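PDB 5I47: RimK domain protein ATP-grasp, which probably binds ATP and, as an ATP-grasp protein of the RimK and LysX type, may ligate an amino acid to a carboxylate group. Local coordinates for residues R13-E18 and L254-S259; V7-D12 and L56-A61; R19-A24 and D266-I271. All coordinates share one frame; numbering follows the deposited sequence.

Contact 1: R13-E18 and L254-S259; sequences RLRVEE and LVDFRS
Glu17 lies against Phe257 at the tight centre of this contact. Its CG sits over the middle of the ring, 3.5 Å from the centroid and 9° off the ring normal. This is a CH-pi contact. CB covers the same face nearer the edge and meets Phe257 CZ at 3.5 Å. The Glu17 chain bends at its second torsion (chi2 88°), which puts CD beside the backbone at Val255 and Phe257. The carboxylate stands steeply to the ring, with the planes 79° apart. OE2 comes to 3.1 Å from Arg258 N, at the start of helix 258-262.

The looser side is that of exposed Arg258 and partly exposed Arg15 and Val16. Arg258 crosses Glu17 at about a right angle. Glu17 OE1 lies over one face of the Arg258 guanidinium, 3.5 Å from NH2. No N-H of Arg258 points at this oxygen, so the salt bridge rests on charge alone. Val16 touches the same guanidinium through CB and CG2. Arg15 bridges to Glu17 OE1 from its own segment, NH1 to OE1 3.0 Å. Its NH2 gives a weak hydrogen bond to Val255 O at 3.5 Å, with the oxygen at the guanidinium edge and in its plane.

Glu18, by contrast, is buried. Its OE1 takes the backbone N-H of Arg15 and forms a salt bridge with Arg15 NE at 3.4 Å. That oxygen lies well out of the guanidinium plane, so here too only charge acts.

Arg15, Glu17, Glu18 and Arg258 thus form one salt-bridge network between the LysX-like and RimK-like parts of the chain. Arg15 NH1 and Arg258 NH2 are only 3.0 Å apart, and both are donors. Glu17 OE1 lies near both cations and would offset their repulsion. The two positive charges should favour an ionised Glu17, though nearby Asp256 would partly oppose this.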
ATOM      1  N   ARG B  13      -7.753  18.847  13.697  1.00 53.55           N
ATOM      2  CA  ARG B  13      -7.973  20.012  14.542  1.00 56.92           C
ATOM      3  C   ARG B  13      -6.806  20.973  14.369  1.00 59.49           C
ATOM      4  O   ARG B  13      -5.670  20.552  14.124  1.00 60.03           O
ATOM      5  CB  ARG B  13      -8.134  19.620  16.016  1.00 57.08           C
ATOM      6  CG  ARG B  13      -6.966  18.844  16.596  1.00 56.20           C
ATOM      7  CD  ARG B  13      -7.261  18.420  18.022  1.00 57.95           C
ATOM      8  NE  ARG B  13      -6.072  18.509  18.858  1.00 59.61           N
ATOM      9  CZ  ARG B  13      -5.650  19.631  19.432  1.00 64.66           C
ATOM     10  NH1 ARG B  13      -6.320  20.766  19.261  1.00 62.13           N
ATOM     11  NH2 ARG B  13      -4.555  19.623  20.173  1.00 69.37           N
ATOM     12  N   LEU B  14      -7.101  22.265  14.496  1.00 57.32           N
ATOM     13  CA  LEU B  14      -6.095  23.304  14.310  1.00 51.94           C
ATOM     14  C   LEU B  14      -5.186  23.374  15.531  1.00 52.47           C
ATOM     15  O   LEU B  14      -5.658  23.579  16.654  1.00 59.67           O
ATOM     16  CB  LEU B  14      -6.765  24.654  14.064  1.00 45.81           C
ATOM     17  CG  LEU B  14      -7.692  24.749  12.851  1.00 45.27           C
ATOM     18  CD1 LEU B  14      -8.282  26.142  12.735  1.00 44.58           C
ATOM     19  CD2 LEU B  14      -6.955  24.374  11.574  1.00 48.59           C
ATOM     20  N   ARG B  15      -3.884  23.202  15.311  1.00 48.70           N
ATOM     21  CA  ARG B  15      -2.871  23.412  16.326  1.00 47.74           C
ATOM     22  C   ARG B  15      -2.043  24.642  15.948  1.00 45.24           C
ATOM     23  O   ARG B  15      -2.442  25.427  15.074  1.00 43.72           O
ATOM     24  CB  ARG B  15      -2.020  22.151  16.478  1.00 51.18           C
ATOM     25  CG  ARG B  15      -2.765  20.940  17.008  1.00 58.16           C
ATOM     26  CD  ARG B  15      -1.917  19.689  16.847  1.00 68.91           C
ATOM     27  NE  ARG B  15      -1.359  19.593  15.496  1.00 78.73           N
ATOM     28  CZ  ARG B  15      -0.070  19.746  15.198  1.00 78.39           C
ATOM     29  NH1 ARG B  15       0.814  19.992  16.155  1.00 79.62           N
ATOM     30  NH2 ARG B  15       0.336  19.645  13.939  1.00 73.08           N
ATOM     31  N   VAL B  16      -0.884  24.798  16.593  1.00 48.42           N
ATOM     32  CA  VAL B  16      -0.059  25.988  16.390  1.00 48.51           C
ATOM     33  C   VAL B  16       0.387  26.091  14.935  1.00 50.02           C
ATOM     34  O   VAL B  16       0.309  27.160  14.319  1.00 53.79           O
ATOM     35  CB  VAL B  16       1.143  25.977  17.351  1.00 50.04           C
ATOM     36  CG1 VAL B  16       2.200  26.968  16.897  1.00 49.42           C
ATOM     37  CG2 VAL B  16       0.690  26.310  18.765  1.00 55.03           C
ATOM     38  N   GLU B  17       0.864  24.982  14.364  1.00 49.44           N
ATOM     39  CA  GLU B  17       1.308  25.009  12.972  1.00 48.83           C
ATOM     40  C   GLU B  17       0.162  25.364  12.032  1.00 44.12           C
ATOM     41  O   GLU B  17       0.358  26.081  11.045  1.00 38.14           O
ATOM     42  CB  GLU B  17       1.922  23.664  12.586  1.00 48.80           C
ATOM     43  CG  GLU B  17       3.276  23.378  13.228  1.00 47.70           C
ATOM     44  CD  GLU B  17       3.153  22.697  14.580  1.00 47.56           C
ATOM     45  OE1 GLU B  17       2.013  22.577  15.085  1.00 48.01           O
ATOM     46  OE2 GLU B  17       4.195  22.277  15.131  1.00 43.64           O
ATOM     47  N   GLU B  18      -1.049  24.887  12.336  1.00 45.27           N
ATOM     48  CA  GLU B  18      -2.183  25.133  11.451  1.00 45.13           C
ATOM     49  C   GLU B  18      -2.584  26.605  11.441  1.00 46.49           C
ATOM     50  O   GLU B  18      -2.946  27.145  10.390  1.00 48.15           O
ATOM     51  CB  GLU B  18      -3.366  24.251  11.853  1.00 45.73           C
ATOM     52  CG  GLU B  18      -3.317  22.841  11.276  1.00 47.97           C
ATOM     53  CD  GLU B  18      -2.187  22.009  11.851  1.00 56.03           C
ATOM     54  OE1 GLU B  18      -2.136  21.849  13.089  1.00 58.70           O
ATOM     55  OE2 GLU B  18      -1.342  21.525  11.067  1.00 58.95           O
ATOM     56  N   LEU B 254       5.886  16.898   7.206  1.00 29.54           N
ATOM     57  CA  LEU B 254       6.265  18.027   8.058  1.00 31.41           C
ATOM     58  C   LEU B 254       5.054  18.431   8.893  1.00 38.14           C
ATOM     59  O   LEU B 254       4.294  19.345   8.559  1.00 41.59           O
ATOM     60  CB  LEU B 254       6.785  19.192   7.226  1.00 25.22           C
ATOM     61  CG  LEU B 254       7.346  20.353   8.047  1.00 26.52           C
ATOM     62  CD1 LEU B 254       8.523  19.886   8.888  1.00 25.96           C
ATOM     63  CD2 LEU B 254       7.751  21.514   7.150  1.00 28.36           C
ATOM     64  N   VAL B 255       4.872  17.721  10.003  1.00 37.60           N
ATOM     65  CA  VAL B 255       3.760  17.985  10.909  1.00 36.48           C
ATOM     66  C   VAL B 255       4.145  18.999  11.975  1.00 41.77           C
ATOM     67  O   VAL B 255       3.392  19.933  12.260  1.00 38.64           O
ATOM     68  CB  VAL B 255       3.267  16.666  11.541  1.00 32.04           C
ATOM     69  CG1 VAL B 255       2.204  16.943  12.584  1.00 30.62           C
ATOM     70  CG2 VAL B 255       2.725  15.731  10.469  1.00 28.08           C
ATOM     71  N   ASP B 256       5.325  18.837  12.573  1.00 51.45           N
ATOM     72  CA  ASP B 256       5.812  19.729  13.620  1.00 56.49           C
ATOM     73  C   ASP B 256       6.889  20.636  13.037  1.00 56.04           C
ATOM     74  O   ASP B 256       8.020  20.196  12.810  1.00 55.96           O
ATOM     75  CB  ASP B 256       6.368  18.936  14.802  1.00 63.67           C
ATOM     76  CG  ASP B 256       5.536  17.718  15.134  1.00 74.66           C
ATOM     77  OD1 ASP B 256       4.292  17.835  15.181  1.00 78.39           O
ATOM     78  OD2 ASP B 256       6.130  16.637  15.343  1.00 78.41           O
ATOM     79  N   PHE B 257       6.543  21.898  12.793  1.00 54.85           N
ATOM     80  CA  PHE B 257       7.543  22.931  12.546  1.00 53.08           C
ATOM     81  C   PHE B 257       7.411  24.059  13.563  1.00 58.59           C
ATOM     82  O   PHE B 257       7.712  25.219  13.271  1.00 61.45           O
ATOM     83  CB  PHE B 257       7.470  23.456  11.111  1.00 43.42           C
ATOM     84  CG  PHE B 257       6.123  23.986  10.702  1.00 40.47           C
ATOM     85  CD1 PHE B 257       5.813  25.328  10.856  1.00 42.75           C
ATOM     86  CD2 PHE B 257       5.186  23.152  10.114  1.00 37.47           C
ATOM     87  CE1 PHE B 257       4.584  25.822  10.457  1.00 42.54           C
ATOM     88  CE2 PHE B 257       3.954  23.639   9.716  1.00 35.55           C
ATOM     89  CZ  PHE B 257       3.655  24.974   9.886  1.00 40.29           C
ATOM     90  N   ARG B 258       6.970  23.706  14.774  1.00 60.24           N
ATOM     91  CA  ARG B 258       6.825  24.675  15.857  1.00 56.03           C
ATOM     92  C   ARG B 258       8.175  25.252  16.264  1.00 53.73           C
ATOM     93  O   ARG B 258       8.363  26.473  16.290  1.00 52.38           O
ATOM     94  CB  ARG B 258       6.154  23.998  17.052  1.00 55.41           C
ATOM     95  CG  ARG B 258       5.177  24.853  17.829  1.00 59.14           C
ATOM     96  CD  ARG B 258       4.643  24.078  19.026  1.00 61.84           C
ATOM     97  NE  ARG B 258       4.102  22.778  18.639  1.00 64.61           N
ATOM     98  CZ  ARG B 258       2.816  22.448  18.703  1.00 67.72           C
ATOM     99  NH1 ARG B 258       1.925  23.318  19.152  1.00 68.52           N
ATOM    100  NH2 ARG B 258       2.421  21.240  18.329  1.00 69.92           N
ATOM    101  N   SER B 259       9.129  24.373  16.588  1.00 53.49           N
ATOM    102  CA  SER B 259      10.430  24.817  17.077  1.00 55.62           C
ATOM    103  C   SER B 259      11.156  25.673  16.048  1.00 59.36           C
ATOM    104  O   SER B 259      11.764  26.692  16.396  1.00 62.20           O
ATOM    105  CB  SER B 259      11.280  23.603  17.456  1.00 58.78           C
ATOM    106  OG  SER B 259      12.631  23.973  17.679  1.00 63.06           O
TER

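Contact 2: V7-D12 and L56-A61; sequences VALLAD and LDRGEA
Leu9 and Leu56 lie side by side on one face of a parallel strand pair and point the same way. Their CD2 methyls meet at 4.1 Å. The two reach this position with different first torsions: Leu56 CG is anti to its backbone N (chi1 175°), whereas Leu9 CG is anti to its carbonyl carbon. Leu10 and Asp57 point to the other face. There Leu10 CB packs on Asp57 CA at 3.8 Å, and helix 63-74 covers the leucine. Asp57 OD1 accepts from Gly59 N at 2.9 Å in an Asx turn, and also pairs with Arg65.

Three backbone bonds of 2.7 to 2.9 Å join the segments: Leu56 N to Ala8 O, Leu10 N to Leu56 O, and Arg58 N to Leu10 O. Past the strand ends, Ala11 CB still touches Arg58 CB at 3.8 Å. The rest of Arg58 bends away toward Glu18, Leu254 and Val255.

Strand 6-10 is an inner strand of the parallel sheet, with 31-35 on its other edge. Helix 16-27 connects 6-10 to 31-35, and helix 63-74 connects 54-57 to 79-80. With the strand order 2-1-3-4, this fits a Rossmann-like preATP-grasp domain.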
ATOM      1  N   VAL B   7      -8.036  27.344   0.497  1.00 53.77           N
ATOM      2  CA  VAL B   7      -7.043  26.283   0.610  1.00 49.42           C
ATOM      3  C   VAL B   7      -7.471  25.343   1.729  1.00 50.02           C
ATOM      4  O   VAL B   7      -7.805  25.795   2.830  1.00 52.95           O
ATOM      5  CB  VAL B   7      -5.635  26.849   0.883  1.00 46.52           C
ATOM      6  CG1 VAL B   7      -4.699  25.754   1.362  1.00 47.45           C
ATOM      7  CG2 VAL B   7      -5.081  27.513  -0.368  1.00 43.10           C
ATOM      8  N   ALA B   8      -7.459  24.040   1.450  1.00 44.20           N
ATOM      9  CA  ALA B   8      -7.880  23.034   2.418  1.00 39.57           C
ATOM     10  C   ALA B   8      -6.694  22.575   3.260  1.00 43.88           C
ATOM     11  O   ALA B   8      -5.638  22.231   2.720  1.00 44.43           O
ATOM     12  CB  ALA B   8      -8.514  21.839   1.708  1.00 34.02           C
ATOM     13  N   LEU B   9      -6.878  22.571   4.583  1.00 40.76           N
ATOM     14  CA  LEU B   9      -5.888  22.067   5.538  1.00 33.98           C
ATOM     15  C   LEU B   9      -6.398  20.720   6.049  1.00 32.15           C
ATOM     16  O   LEU B   9      -7.186  20.654   6.993  1.00 33.23           O
ATOM     17  CB  LEU B   9      -5.661  23.045   6.693  1.00 33.37           C
ATOM     18  CG  LEU B   9      -5.088  24.442   6.443  1.00 33.19           C
ATOM     19  CD1 LEU B   9      -4.966  25.192   7.770  1.00 30.72           C
ATOM     20  CD2 LEU B   9      -3.741  24.378   5.732  1.00 26.29           C
ATOM     21  N   LEU B  10      -5.941  19.643   5.411  1.00 36.48           N
ATOM     22  CA  LEU B  10      -6.362  18.295   5.766  1.00 32.39           C
ATOM     23  C   LEU B  10      -5.830  17.925   7.142  1.00 32.28           C
ATOM     24  O   LEU B  10      -4.698  17.447   7.276  1.00 34.23           O
ATOM     25  CB  LEU B  10      -5.885  17.287   4.717  1.00 31.46           C
ATOM     26  CG  LEU B  10      -6.386  17.535   3.295  1.00 34.84           C
ATOM     27  CD1 LEU B  10      -5.821  16.505   2.323  1.00 34.82           C
ATOM     28  CD2 LEU B  10      -7.903  17.522   3.278  1.00 34.66           C
ATOM     29  N   ALA B  11      -6.638  18.154   8.171  1.00 33.24           N
ATOM     30  CA  ALA B  11      -6.229  17.899   9.541  1.00 32.81           C
ATOM     31  C   ALA B  11      -7.477  17.629  10.363  1.00 39.47           C
ATOM     32  O   ALA B  11      -8.602  17.855   9.914  1.00 44.14           O
ATOM     33  CB  ALA B  11      -5.429  19.073  10.117  1.00 33.06           C
ATOM     34  N   ASP B  12      -7.270  17.137  11.578  1.00 43.84           N
ATOM     35  CA  ASP B  12      -8.396  16.844  12.447  1.00 48.00           C
ATOM     36  C   ASP B  12      -8.722  17.985  13.398  1.00 50.48           C
ATOM     37  O   ASP B  12      -9.869  18.089  13.845  1.00 53.64           O
ATOM     38  CB  ASP B  12      -8.127  15.560  13.233  1.00 53.88           C
ATOM     39  CG  ASP B  12      -7.961  14.356  12.327  1.00 58.25           C
ATOM     40  OD1 ASP B  12      -7.034  13.552  12.561  1.00 59.05           O
ATOM     41  OD2 ASP B  12      -8.758  14.218  11.372  1.00 61.05           O
ATOM     42  N   LEU B  56      -3.577  20.852   1.597  1.00 28.86           N
ATOM     43  CA  LEU B  56      -2.303  20.643   2.275  1.00 29.88           C
ATOM     44  C   LEU B  56      -2.522  19.622   3.381  1.00 36.40           C
ATOM     45  O   LEU B  56      -3.217  19.905   4.362  1.00 42.50           O
ATOM     46  CB  LEU B  56      -1.750  21.956   2.827  1.00 31.29           C
ATOM     47  CG  LEU B  56      -0.473  21.903   3.669  1.00 32.68           C
ATOM     48  CD1 LEU B  56       0.677  21.300   2.884  1.00 29.75           C
ATOM     49  CD2 LEU B  56      -0.118  23.298   4.152  1.00 34.60           C
ATOM     50  N   ASP B  57      -1.945  18.435   3.221  1.00 34.86           N
ATOM     51  CA  ASP B  57      -2.129  17.372   4.203  1.00 34.13           C
ATOM     52  C   ASP B  57      -1.284  17.675   5.430  1.00 37.14           C
ATOM     53  O   ASP B  57      -0.049  17.664   5.364  1.00 37.11           O
ATOM     54  CB  ASP B  57      -1.763  16.018   3.602  1.00 30.51           C
ATOM     55  CG  ASP B  57      -2.271  14.854   4.433  1.00 29.37           C
ATOM     56  OD1 ASP B  57      -2.350  14.984   5.669  1.00 31.24           O
ATOM     57  OD2 ASP B  57      -2.595  13.806   3.846  1.00 34.29           O
ATOM     58  N   ARG B  58      -1.949  17.946   6.552  1.00 39.34           N
ATOM     59  CA  ARG B  58      -1.295  18.261   7.812  1.00 41.19           C
ATOM     60  C   ARG B  58      -1.273  17.073   8.764  1.00 39.36           C
ATOM     61  O   ARG B  58      -1.040  17.250   9.966  1.00 40.51           O
ATOM     62  CB  ARG B  58      -1.981  19.458   8.473  1.00 40.42           C
ATOM     63  CG  ARG B  58      -1.959  20.725   7.636  1.00 37.69           C
ATOM     64  CD  ARG B  58      -0.570  21.329   7.602  1.00 37.86           C
ATOM     65  NE  ARG B  58       0.002  21.386   8.942  1.00 40.59           N
ATOM     66  CZ  ARG B  58       1.148  20.815   9.294  1.00 44.34           C
ATOM     67  NH1 ARG B  58       1.867  20.157   8.396  1.00 45.97           N
ATOM     68  NH2 ARG B  58       1.581  20.915  10.543  1.00 46.99           N
ATOM     69  N   GLY B  59      -1.512  15.866   8.254  1.00 36.40           N
ATOM     70  CA  GLY B  59      -1.560  14.675   9.069  1.00 32.68           C
ATOM     71  C   GLY B  59      -0.332  13.795   8.889  1.00 29.79           C
ATOM     72  O   GLY B  59       0.498  13.993   8.000  1.00 25.89           O
ATOM     73  N   GLU B  60      -0.227  12.814   9.783  1.00 30.37           N
ATOM     74  CA  GLU B  60       0.816  11.802   9.695  1.00 31.97           C
ATOM     75  C   GLU B  60       0.687  11.033   8.383  1.00 32.30           C
ATOM     76  O   GLU B  60      -0.418  10.716   7.937  1.00 33.13           O
ATOM     77  CB  GLU B  60       0.715  10.849  10.893  1.00 35.35           C
ATOM     78  CG  GLU B  60       1.804   9.790  10.989  1.00 42.76           C
ATOM     79  CD  GLU B  60       1.382   8.590  11.834  1.00 53.56           C
ATOM     80  OE1 GLU B  60       0.188   8.502  12.208  1.00 57.60           O
ATOM     81  OE2 GLU B  60       2.240   7.725  12.118  1.00 56.30           O
ATOM     82  N   ALA B  61       1.822  10.748   7.754  1.00 30.80           N
ATOM     83  CA  ALA B  61       1.809  10.076   6.462  1.00 30.31           C
ATOM     84  C   ALA B  61       1.420   8.613   6.634  1.00 30.97           C
ATOM     85  O   ALA B  61       2.110   7.860   7.326  1.00 36.01           O
ATOM     86  CB  ALA B  61       3.176  10.189   5.799  1.00 29.65           C
TER

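Contact 3: R19-A24 and D266-I271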
ATOM      1  N   ARG B  19      -2.521  27.277  12.590  1.00 47.33           N
ATOM      2  CA  ARG B  19      -2.901  28.686  12.608  1.00 53.87           C
ATOM      3  C   ARG B  19      -1.833  29.578  11.983  1.00 48.80           C
ATOM      4  O   ARG B  19      -2.171  30.584  11.349  1.00 44.55           O
ATOM      5  CB  ARG B  19      -3.212  29.138  14.039  1.00 63.72           C
ATOM      6  CG  ARG B  19      -2.050  29.060  15.006  1.00 70.44           C
ATOM      7  CD  ARG B  19      -2.544  29.090  16.440  1.00 77.47           C
ATOM      8  NE  ARG B  19      -3.690  28.201  16.614  1.00 78.70           N
ATOM      9  CZ  ARG B  19      -3.967  27.545  17.736  1.00 78.06           C
ATOM     10  NH1 ARG B  19      -3.172  27.665  18.792  1.00 83.05           N
ATOM     11  NH2 ARG B  19      -5.036  26.759  17.798  1.00 70.87           N
ATOM     12  N   LEU B  20      -0.551  29.230  12.147  1.00 49.70           N
ATOM     13  CA  LEU B  20       0.508  29.933  11.429  1.00 49.62           C
ATOM     14  C   LEU B  20       0.285  29.868   9.925  1.00 52.53           C
ATOM     15  O   LEU B  20       0.497  30.857   9.211  1.00 54.52           O
ATOM     16  CB  LEU B  20       1.873  29.340  11.780  1.00 46.73           C
ATOM     17  CG  LEU B  20       2.377  29.510  13.210  1.00 47.46           C
ATOM     18  CD1 LEU B  20       3.723  28.819  13.386  1.00 46.83           C
ATOM     19  CD2 LEU B  20       2.476  30.985  13.554  1.00 47.97           C
ATOM     20  N   LEU B  21      -0.141  28.705   9.424  1.00 47.54           N
ATOM     21  CA  LEU B  21      -0.429  28.573   8.002  1.00 46.52           C
ATOM     22  C   LEU B  21      -1.651  29.387   7.598  1.00 46.57           C
ATOM     23  O   LEU B  21      -1.693  29.925   6.487  1.00 46.53           O
ATOM     24  CB  LEU B  21      -0.617  27.098   7.644  1.00 45.55           C
ATOM     25  CG  LEU B  21       0.681  26.289   7.586  1.00 44.71           C
ATOM     26  CD1 LEU B  21       0.425  24.827   7.906  1.00 45.34           C
ATOM     27  CD2 LEU B  21       1.333  26.431   6.220  1.00 41.04           C
ATOM     28  N   ILE B  22      -2.648  29.495   8.479  1.00 48.32           N
ATOM     29  CA  ILE B  22      -3.807  30.319   8.158  1.00 51.53           C
ATOM     30  C   ILE B  22      -3.404  31.783   8.038  1.00 56.59           C
ATOM     31  O   ILE B  22      -3.947  32.516   7.202  1.00 58.49           O
ATOM     32  CB  ILE B  22      -4.921  30.107   9.201  1.00 52.74           C
ATOM     33  CG1 ILE B  22      -5.436  28.667   9.124  1.00 46.32           C
ATOM     34  CG2 ILE B  22      -6.061  31.097   8.989  1.00 55.39           C
ATOM     35  CD1 ILE B  22      -6.781  28.457   9.772  1.00 46.46           C
ATOM     36  N   GLU B  23      -2.433  32.229   8.841  1.00 57.61           N
ATOM     37  CA  GLU B  23      -1.908  33.583   8.679  1.00 58.87           C
ATOM     38  C   GLU B  23      -1.183  33.728   7.350  1.00 52.64           C
ATOM     39  O   GLU B  23      -1.438  34.671   6.591  1.00 50.61           O
ATOM     40  CB  GLU B  23      -0.971  33.933   9.837  1.00 66.28           C
ATOM     41  CG  GLU B  23      -1.636  33.978  11.203  1.00 74.77           C
ATOM     42  CD  GLU B  23      -0.666  34.352  12.312  1.00 78.53           C
ATOM     43  OE1 GLU B  23       0.318  35.074  12.031  1.00 78.33           O
ATOM     44  OE2 GLU B  23      -0.886  33.920  13.465  1.00 78.52           O
ATOM     45  N   ALA B  24      -0.278  32.794   7.046  1.00 48.81           N
ATOM     46  CA  ALA B  24       0.527  32.904   5.834  1.00 46.17           C
ATOM     47  C   ALA B  24      -0.336  32.819   4.582  1.00 51.96           C
ATOM     48  O   ALA B  24      -0.079  33.520   3.597  1.00 56.25           O
ATOM     49  CB  ALA B  24       1.606  31.822   5.826  1.00 43.21           C
ATOM     50  N   ASP B 266      10.635  31.422   8.734  1.00 38.84           N
ATOM     51  CA  ASP B 266       9.247  31.547   8.289  1.00 39.64           C
ATOM     52  C   ASP B 266       8.827  30.266   7.562  1.00 45.93           C
ATOM     53  O   ASP B 266       8.594  30.237   6.352  1.00 49.55           O
ATOM     54  CB  ASP B 266       9.091  32.779   7.407  1.00 39.14           C
ATOM     55  CG  ASP B 266       7.650  33.047   7.021  1.00 45.22           C
ATOM     56  OD1 ASP B 266       6.739  32.520   7.696  1.00 47.06           O
ATOM     57  OD2 ASP B 266       7.427  33.793   6.041  1.00 48.23           O
ATOM     58  N   VAL B 267       8.726  29.183   8.339  1.00 45.27           N
ATOM     59  CA  VAL B 267       8.401  27.882   7.755  1.00 44.00           C
ATOM     60  C   VAL B 267       7.016  27.912   7.126  1.00 38.34           C
ATOM     61  O   VAL B 267       6.815  27.419   6.009  1.00 33.61           O
ATOM     62  CB  VAL B 267       8.511  26.767   8.812  1.00 48.34           C
ATOM     63  CG1 VAL B 267       8.230  25.412   8.172  1.00 51.63           C
ATOM     64  CG2 VAL B 267       9.883  26.778   9.467  1.00 45.05           C
ATOM     65  N   ALA B 268       6.041  28.494   7.829  1.00 39.56           N
ATOM     66  CA  ALA B 268       4.682  28.560   7.304  1.00 39.71           C
ATOM     67  C   ALA B 268       4.621  29.383   6.024  1.00 36.15           C
ATOM     68  O   ALA B 268       3.852  29.066   5.110  1.00 34.81           O
ATOM     69  CB  ALA B 268       3.740  29.135   8.361  1.00 39.22           C
ATOM     70  N   GLY B 269       5.424  30.444   5.939  1.00 36.82           N
ATOM     71  CA  GLY B 269       5.436  31.248   4.728  1.00 37.64           C
ATOM     72  C   GLY B 269       5.962  30.482   3.530  1.00 39.83           C
ATOM     73  O   GLY B 269       5.394  30.554   2.437  1.00 41.44           O
HETATM   74  N   MSE B 270       7.043  29.735   3.720  1.00 44.49           N
HETATM   75  CA  MSE B 270       7.619  28.921   2.656  1.00 45.50           C
HETATM   76  C   MSE B 270       6.636  27.865   2.164  1.00 44.34           C
HETATM   77  O   MSE B 270       6.535  27.608   0.965  1.00 43.82           O
HETATM   78  CB  MSE B 270       8.900  28.251   3.142  1.00 49.88           C
HETATM   79  CG  MSE B 270       9.948  29.224   3.633  1.00 56.84           C
HETATM   80 SE   MSE B 270      11.456  28.308   4.452  1.00 70.91          SE
HETATM   81  CE  MSE B 270      12.063  27.283   2.898  1.00 71.36           C
ATOM     82  N   ILE B 271       5.918  27.251   3.105  1.00 44.33           N
ATOM     83  CA  ILE B 271       4.927  26.240   2.751  1.00 40.38           C
ATOM     84  C   ILE B 271       3.789  26.869   1.959  1.00 42.71           C
ATOM     85  O   ILE B 271       3.354  26.331   0.934  1.00 44.45           O
ATOM     86  CB  ILE B 271       4.417  25.526   4.014  1.00 35.02           C
ATOM     87  CG1 ILE B 271       5.547  24.718   4.653  1.00 36.01           C
ATOM     88  CG2 ILE B 271       3.235  24.630   3.686  1.00 29.05           C
ATOM     89  CD1 ILE B 271       5.108  23.862   5.807  1.00 39.67           C
TER
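A helix-helix packing joins the first helix of the preATP-grasp domain, 16-27, to the C-terminal helix 267-275. Ala268 and Ala24 meet at its centre. The axes of the short segments approach to 8.5 Å and cross at -57°. Small residues line this close approach. Ala268 CB points into helix 16-27 and lies 3.9 Å from Leu20 CB. It also rests against the carbonyl of Leu20. Ala24 CB points the other way across the interface and comes to 3.6 Å from Ala268 O. It packs 4.0 Å from Gly269 CA as well.

Leu21 fills one flank. Its CD2 reaches the methyl CG2 of Ile271 at 3.6 Å and passes close to Ala268 O. CG2 of Ile271 is anti to its own backbone N, which places it against this leucine methyl. Leu56 of strand 54-57 touches both Leu21 and Ile271, placing this flank against the parallel sheet.

The start of the second helix is capped within its own segment. Asp266 is the N-cap residue, and its OD1 accepts from Gly269 N at 3.0 Å. The N-H comes from above the carboxylate plane, 63° out of it.

No hydrogen bond or salt bridge crosses between the two segments. Their contact is mainly apolar, with methyls also resting on the Leu20 and Ala268 carbonyls. Backbone hydrogen bonds run within each helix, consistent with a pair held by apolar packing.

In the fold
From the N terminus, strand 6-10 comes first and helix 16-27 follows it. Contact 2 closes a short loop, bringing 56-61 back beside 7-12 within the preATP-grasp sheet. Contacts 1 and 3 close loops of well over 200 residues. They bring the end of the RimK-like part back to the start and middle of helix 16-27. All three loops cross one another, since their segments alternate along the chain, and none nests. Arg58 connects contact 2 to contact 1, and Leu56 connects it to contact 3. Phe257 joins contact 1 to contact 3. The sheet, helix and C-terminal segments therefore share one junction.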